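Local coordinates for protein PfEMP1 variant 1 of strain MC (Plasmodium falciparum, PDB 5LGD) that probably binds receptors on the host cell surface, this chain being one helical piece of the longer protein, from a PfEMP1 DBL (Duffy-binding-like) domain, at residues H16-D21 with K147-E152; E97-T102 with A106-R111. All blocks are in the same frame, centred on the assembly; numbering follows the deposited sequence.

Interaction 1 of 2, residues H16-D21 with K147-E152; sequences HDMLID and KLLQHE
Met18 leaves its helix with chi1 at 96°, well off the staggered positions, and its chain then bends at chi2, which carries CE to Leu148. In Leu148, CG is anti to the backbone N (chi1 -175°), bringing CD2 out to meet it. The Met18 CE–Leu148 CD2 distance, 3.5 Å, is tight for two methyl groups, and the two side chains lie alongside each other, pointing opposite ways. Leu19 starts out pointing away from helix 144-162, yet its end turns back: its CD2 lies 3.6 Å from Leu148 CD2, which thus has a methyl neighbour from each of two successive residues. Further off, Met18 SD faces Leu149 CD2 at 4.3 Å. The segment axes run roughly parallel, 28° apart and no closer than 12.2 Å, so long side chains must span the gap in the core of this all-helical domain. Helices 92-103 and 106-118 cover Leu19, and Ala119 touches Leu148. About one turn on, Glu152 supplies polar ties to Arg26 and Ser22 of helix 7-29. Between Met18, Leu19, Leu148 and Leu149 themselves there are only methyl and thioether contacts, which implies cohesion by dispersion and exclusion of water.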
loop_
_atom_site.group_PDB
_atom_site.type_symbol
_atom_site.label_atom_id
_atom_site.label_comp_id
_atom_site.label_asym_id
_atom_site.label_seq_id
_atom_site.Cartn_x
_atom_site.Cartn_y
_atom_site.Cartn_z
ATOM N N HIS B 16 6.293 7.684 -32.477
ATOM C CA HIS B 16 7.238 8.749 -32.758
ATOM C C HIS B 16 7.581 8.843 -34.266
ATOM O O HIS B 16 7.472 9.922 -34.866
ATOM C CB HIS B 16 8.522 8.526 -31.921
ATOM C CG HIS B 16 9.635 9.436 -32.314
ATOM N ND1 HIS B 16 10.594 9.042 -33.229
ATOM C CD2 HIS B 16 9.895 10.700 -31.924
ATOM C CE1 HIS B 16 11.403 10.072 -33.355
ATOM N NE2 HIS B 16 11.031 11.082 -32.577
ATOM N N ASP B 17 8.028 7.724 -34.857
ATOM C CA ASP B 17 8.400 7.665 -36.276
ATOM C C ASP B 17 7.210 7.953 -37.218
ATOM O O ASP B 17 7.421 8.556 -38.264
ATOM C CB ASP B 17 9.030 6.296 -36.615
ATOM C CG ASP B 17 10.313 5.967 -35.865
ATOM O OD1 ASP B 17 10.797 6.829 -35.084
ATOM O OD2 ASP B 17 10.814 4.852 -36.030
ATOM N N MET B 18 5.967 7.566 -36.852
ATOM C CA MET B 18 4.865 7.886 -37.749
ATOM C C MET B 18 4.574 9.411 -37.711
ATOM O O MET B 18 4.394 10.019 -38.777
ATOM C CB MET B 18 3.638 6.964 -37.559
ATOM C CG MET B 18 2.559 7.490 -36.660
ATOM S SD MET B 18 1.434 8.553 -37.586
ATOM C CE MET B 18 0.310 8.899 -36.343
ATOM N N LEU B 19 4.671 10.035 -36.523
ATOM C CA LEU B 19 4.451 11.479 -36.345
ATOM C C LEU B 19 5.475 12.288 -37.099
ATOM O O LEU B 19 5.133 13.307 -37.720
ATOM C CB LEU B 19 4.454 11.847 -34.853
ATOM C CG LEU B 19 3.245 11.298 -34.041
ATOM C CD1 LEU B 19 3.378 11.631 -32.566
ATOM C CD2 LEU B 19 1.950 11.854 -34.551
ATOM N N ILE B 20 6.715 11.768 -37.113
ATOM C CA ILE B 20 7.870 12.336 -37.784
ATOM C C ILE B 20 7.703 12.194 -39.292
ATOM O O ILE B 20 7.935 13.149 -40.018
ATOM C CB ILE B 20 9.213 11.771 -37.196
ATOM C CG1 ILE B 20 9.502 12.324 -35.756
ATOM C CG2 ILE B 20 10.421 12.058 -38.084
ATOM C CD1 ILE B 20 9.232 13.739 -35.494
ATOM N N ASP B 21 7.269 11.041 -39.754
ATOM C CA ASP B 21 7.005 10.782 -41.169
ATOM C C ASP B 21 5.889 11.694 -41.673
ATOM O O ASP B 21 6.022 12.304 -42.731
ATOM C CB ASP B 21 6.678 9.310 -41.392
ATOM C CG ASP B 21 7.821 8.326 -41.247
ATOM O OD1 ASP B 21 8.985 8.756 -41.302
ATOM O OD2 ASP B 21 7.547 7.115 -41.138
ATOM N N LYS B 147 -7.438 9.484 -35.056
ATOM C CA LYS B 147 -7.932 10.800 -35.488
ATOM C C LYS B 147 -6.974 11.378 -36.534
ATOM O O LYS B 147 -7.424 11.833 -37.592
ATOM C CB LYS B 147 -8.022 11.765 -34.290
ATOM C CG LYS B 147 -9.312 11.648 -33.481
ATOM C CD LYS B 147 -10.193 12.902 -33.627
ATOM C CE LYS B 147 -9.669 14.149 -32.937
ATOM N NZ LYS B 147 -10.352 15.377 -33.429
ATOM N N LEU B 148 -5.641 11.309 -36.247
ATOM C CA LEU B 148 -4.595 11.769 -37.160
ATOM C C LEU B 148 -4.552 10.991 -38.450
ATOM O O LEU B 148 -4.538 11.615 -39.516
ATOM C CB LEU B 148 -3.200 11.830 -36.516
ATOM C CG LEU B 148 -2.130 12.418 -37.431
ATOM C CD1 LEU B 148 -2.356 13.902 -37.657
ATOM C CD2 LEU B 148 -0.780 12.168 -36.907
ATOM N N LEU B 149 -4.578 9.638 -38.379
ATOM C CA LEU B 149 -4.609 8.818 -39.597
ATOM C C LEU B 149 -5.875 9.075 -40.443
ATOM O O LEU B 149 -5.794 9.028 -41.665
ATOM C CB LEU B 149 -4.384 7.326 -39.325
ATOM C CG LEU B 149 -2.958 6.933 -38.885
ATOM C CD1 LEU B 149 -2.904 5.464 -38.464
ATOM C CD2 LEU B 149 -1.898 7.248 -39.982
ATOM N N GLN B 150 -6.999 9.448 -39.800
ATOM C CA GLN B 150 -8.250 9.807 -40.488
ATOM C C GLN B 150 -8.032 11.142 -41.224
ATOM O O GLN B 150 -8.362 11.261 -42.411
ATOM C CB GLN B 150 -9.411 9.922 -39.483
ATOM C CG GLN B 150 -10.253 8.646 -39.367
ATOM C CD GLN B 150 -10.565 8.182 -37.961
ATOM O OE1 GLN B 150 -10.907 8.963 -37.059
ATOM N NE2 GLN B 150 -10.544 6.868 -37.780
ATOM N N HIS B 151 -7.416 12.125 -40.520
ATOM C CA HIS B 151 -7.083 13.443 -41.068
ATOM C C HIS B 151 -6.157 13.299 -42.283
ATOM O O HIS B 151 -6.341 13.995 -43.289
ATOM C CB HIS B 151 -6.434 14.336 -39.995
ATOM C CG HIS B 151 -5.860 15.606 -40.541
ATOM N ND1 HIS B 151 -6.637 16.738 -40.691
ATOM C CD2 HIS B 151 -4.613 15.863 -41.000
ATOM C CE1 HIS B 151 -5.836 17.651 -41.210
ATOM N NE2 HIS B 151 -4.607 17.172 -41.413
ATOM N N GLU B 152 -5.185 12.382 -42.186
ATOM C CA GLU B 152 -4.203 12.090 -43.226
ATOM C C GLU B 152 -4.867 11.541 -44.475
ATOM O O GLU B 152 -4.470 11.891 -45.583
ATOM C CB GLU B 152 -3.101 11.150 -42.694
ATOM C CG GLU B 152 -2.181 11.790 -41.660
ATOM C CD GLU B 152 -1.374 12.990 -42.126
ATOM O OE1 GLU B 152 -0.200 12.790 -42.512
ATOM O OE2 GLU B 152 -1.870 14.136 -42.006
#

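Interaction 2 of 2, residues E97-T102 with A106-R111; sequences EIIQDT and ANEIKR
Ile109 reaches across to Gln100 and Ile99 with its CG1 branch, set anti to its own carbonyl carbon. A further turn at chi2 (-64°) puts CD1 against the facing helix, 3.6 Å from both Gln100 N and Ile99 CG2. In Ile99 the CG2 branch does the touching: it stands anti to the backbone N, and the two isoleucine side chains meet at a slant. Gln100 is extended, with CG anti to N (chi1 -161°), and lies crosswise to Ile109. Its CB and its OE1 each lie 3.7 Å from Ile109 CG1, and NE2 ends 3.8 Å from Ala106 CB, so the amide packs along the first turn of helix 106-118 without bonding to it. Glu108, likewise extended, brings OE2 to 3.9 Å from Ile99 CG2, while its OE1 is hydrogen-bonded to His16 NE2 of helix 7-29; Asp105 OD1 accepts from the Glu108 backbone N. The segments run nearly antiparallel, 154° apart, as the two arms of a helical hairpin. Glu97 OE2 hydrogen-bonds to a polar side chain of another protein's chain, and Ile98 and Asp101 pack on that chain, consistent with a receptor-binding role for this arm. No hydrogen bond crosses between the arms: a buried aliphatic centre, flanked by an amide and by a carboxylate one of whose oxygens, OE1, is bonded to a third helix, implies that apolar packing holds the hairpin shut.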
loop_
_atom_site.group_PDB
_atom_site.type_symbol
_atom_site.label_atom_id
_atom_site.label_comp_id
_atom_site.label_asym_id
_atom_site.label_seq_id
_atom_site.Cartn_x
_atom_site.Cartn_y
_atom_site.Cartn_z
ATOM N N GLU B 97 4.416 14.639 -23.790
ATOM C CA GLU B 97 5.307 14.445 -22.644
ATOM C C GLU B 97 6.163 13.158 -22.792
ATOM O O GLU B 97 7.351 13.181 -22.506
ATOM C CB GLU B 97 4.476 14.245 -21.394
ATOM C CG GLU B 97 4.363 15.415 -20.470
ATOM C CD GLU B 97 3.559 14.945 -19.279
ATOM O OE1 GLU B 97 2.594 15.648 -18.904
ATOM O OE2 GLU B 97 3.839 13.826 -18.782
ATOM N N ILE B 98 5.527 12.025 -23.145
ATOM C CA ILE B 98 6.204 10.726 -23.257
ATOM C C ILE B 98 7.251 10.783 -24.375
ATOM O O ILE B 98 8.402 10.427 -24.146
ATOM C CB ILE B 98 5.177 9.580 -23.413
ATOM C CG1 ILE B 98 4.412 9.376 -22.077
ATOM C CG2 ILE B 98 5.819 8.263 -23.919
ATOM C CD1 ILE B 98 3.171 8.505 -22.192
ATOM N N ILE B 99 6.874 11.331 -25.533
ATOM C CA ILE B 99 7.804 11.490 -26.669
ATOM C C ILE B 99 8.997 12.300 -26.270
ATOM O O ILE B 99 10.101 11.828 -26.501
ATOM C CB ILE B 99 7.134 11.984 -27.956
ATOM C CG1 ILE B 99 6.195 10.857 -28.475
ATOM C CG2 ILE B 99 8.190 12.328 -29.032
ATOM C CD1 ILE B 99 5.226 11.297 -29.388
ATOM N N GLN B 100 8.796 13.458 -25.604
ATOM C CA GLN B 100 9.908 14.298 -25.170
ATOM C C GLN B 100 10.813 13.623 -24.148
ATOM O O GLN B 100 12.021 13.772 -24.246
ATOM C CB GLN B 100 9.473 15.686 -24.674
ATOM C CG GLN B 100 10.675 16.610 -24.700
ATOM C CD GLN B 100 10.394 18.046 -24.416
ATOM O OE1 GLN B 100 9.304 18.564 -24.677
ATOM N NE2 GLN B 100 11.416 18.737 -23.929
ATOM N N ASP B 101 10.246 12.924 -23.167
ATOM C CA ASP B 101 10.991 12.194 -22.129
ATOM C C ASP B 101 11.871 11.088 -22.752
ATOM O O ASP B 101 12.966 10.831 -22.266
ATOM C CB ASP B 101 9.998 11.539 -21.142
ATOM C CG ASP B 101 9.344 12.483 -20.147
ATOM O OD1 ASP B 101 9.647 13.706 -20.191
ATOM O OD2 ASP B 101 8.515 12.005 -19.334
ATOM N N THR B 102 11.379 10.452 -23.826
ATOM C CA THR B 102 12.052 9.383 -24.539
ATOM C C THR B 102 13.108 9.885 -25.523
ATOM O O THR B 102 14.181 9.298 -25.596
ATOM C CB THR B 102 10.994 8.494 -25.208
ATOM O OG1 THR B 102 10.013 8.126 -24.234
ATOM C CG2 THR B 102 11.579 7.237 -25.846
ATOM N N ALA B 106 12.897 18.871 -27.937
ATOM C CA ALA B 106 11.802 19.827 -27.760
ATOM C C ALA B 106 11.254 20.390 -29.069
ATOM O O ALA B 106 10.058 20.695 -29.166
ATOM C CB ALA B 106 12.254 20.961 -26.848
ATOM N N ASN B 107 12.116 20.550 -30.065
ATOM C CA ASN B 107 11.723 21.098 -31.356
ATOM C C ASN B 107 10.932 20.131 -32.156
ATOM O O ASN B 107 10.031 20.523 -32.891
ATOM C CB ASN B 107 12.920 21.577 -32.124
ATOM C CG ASN B 107 12.531 22.510 -33.218
ATOM O OD1 ASN B 107 12.017 23.603 -32.996
ATOM N ND2 ASN B 107 12.644 22.046 -34.416
ATOM N N GLU B 108 11.257 18.851 -32.013
ATOM C CA GLU B 108 10.512 17.780 -32.621
ATOM C C GLU B 108 9.076 17.840 -32.004
ATOM O O GLU B 108 8.104 17.711 -32.746
ATOM C CB GLU B 108 11.246 16.457 -32.337
ATOM C CG GLU B 108 10.459 15.204 -32.554
ATOM C CD GLU B 108 11.312 13.993 -32.268
ATOM O OE1 GLU B 108 12.050 13.571 -33.188
ATOM O OE2 GLU B 108 11.248 13.471 -31.130
ATOM N N ILE B 109 8.960 18.168 -30.697
ATOM C CA ILE B 109 7.657 18.282 -30.016
ATOM C C ILE B 109 6.884 19.471 -30.586
ATOM O O ILE B 109 5.727 19.302 -30.952
ATOM C CB ILE B 109 7.792 18.320 -28.465
ATOM C CG1 ILE B 109 8.405 17.021 -27.931
ATOM C CG2 ILE B 109 6.460 18.684 -27.759
ATOM C CD1 ILE B 109 7.611 15.768 -28.124
ATOM N N LYS B 110 7.554 20.628 -30.772
ATOM C CA LYS B 110 6.952 21.827 -31.380
ATOM C C LYS B 110 6.267 21.493 -32.732
ATOM O O LYS B 110 5.126 21.901 -32.948
ATOM C CB LYS B 110 8.026 22.908 -31.590
ATOM C CG LYS B 110 7.500 24.306 -31.928
ATOM C CD LYS B 110 8.679 25.261 -32.052
ATOM C CE LYS B 110 8.249 26.694 -32.049
ATOM N NZ LYS B 110 9.422 27.595 -31.982
ATOM N N ARG B 111 7.000 20.779 -33.636
ATOM C CA ARG B 111 6.555 20.353 -34.971
ATOM C C ARG B 111 5.334 19.414 -34.878
ATOM O O ARG B 111 4.386 19.555 -35.663
ATOM C CB ARG B 111 7.697 19.639 -35.766
ATOM C CG ARG B 111 9.002 20.434 -35.973
ATOM C CD ARG B 111 9.911 20.030 -37.163
ATOM N NE ARG B 111 9.925 18.610 -37.552
ATOM C CZ ARG B 111 10.622 17.648 -36.947
ATOM N NH1 ARG B 111 11.321 17.912 -35.861
ATOM N NH2 ARG B 111 10.562 16.399 -37.386
#

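How the interactions relate
From the N terminus, helix 7-29 comes first and supplies residues 16-21. Helices 45-70 and 82-90 follow before helix 92-103 and helix 106-118 form the short hairpin of interaction 2, only three residues separating its segments. Helix 144-162 then returns to the first helix, and interaction 1 closes a loop of 125 residues, of which 123-140 are not modelled, that encloses the whole of interaction 2. The contact centres are about 15 Å apart, and residues 16-21 join them: Leu19 CD1 packs 3.7 Å from Ile99 CD1, and Ile20 CD1 lies 3.5 Å from Glu108 CG. Helix 7-29 thus sits between the hairpin and helix 144-162, tying both to the chain centre.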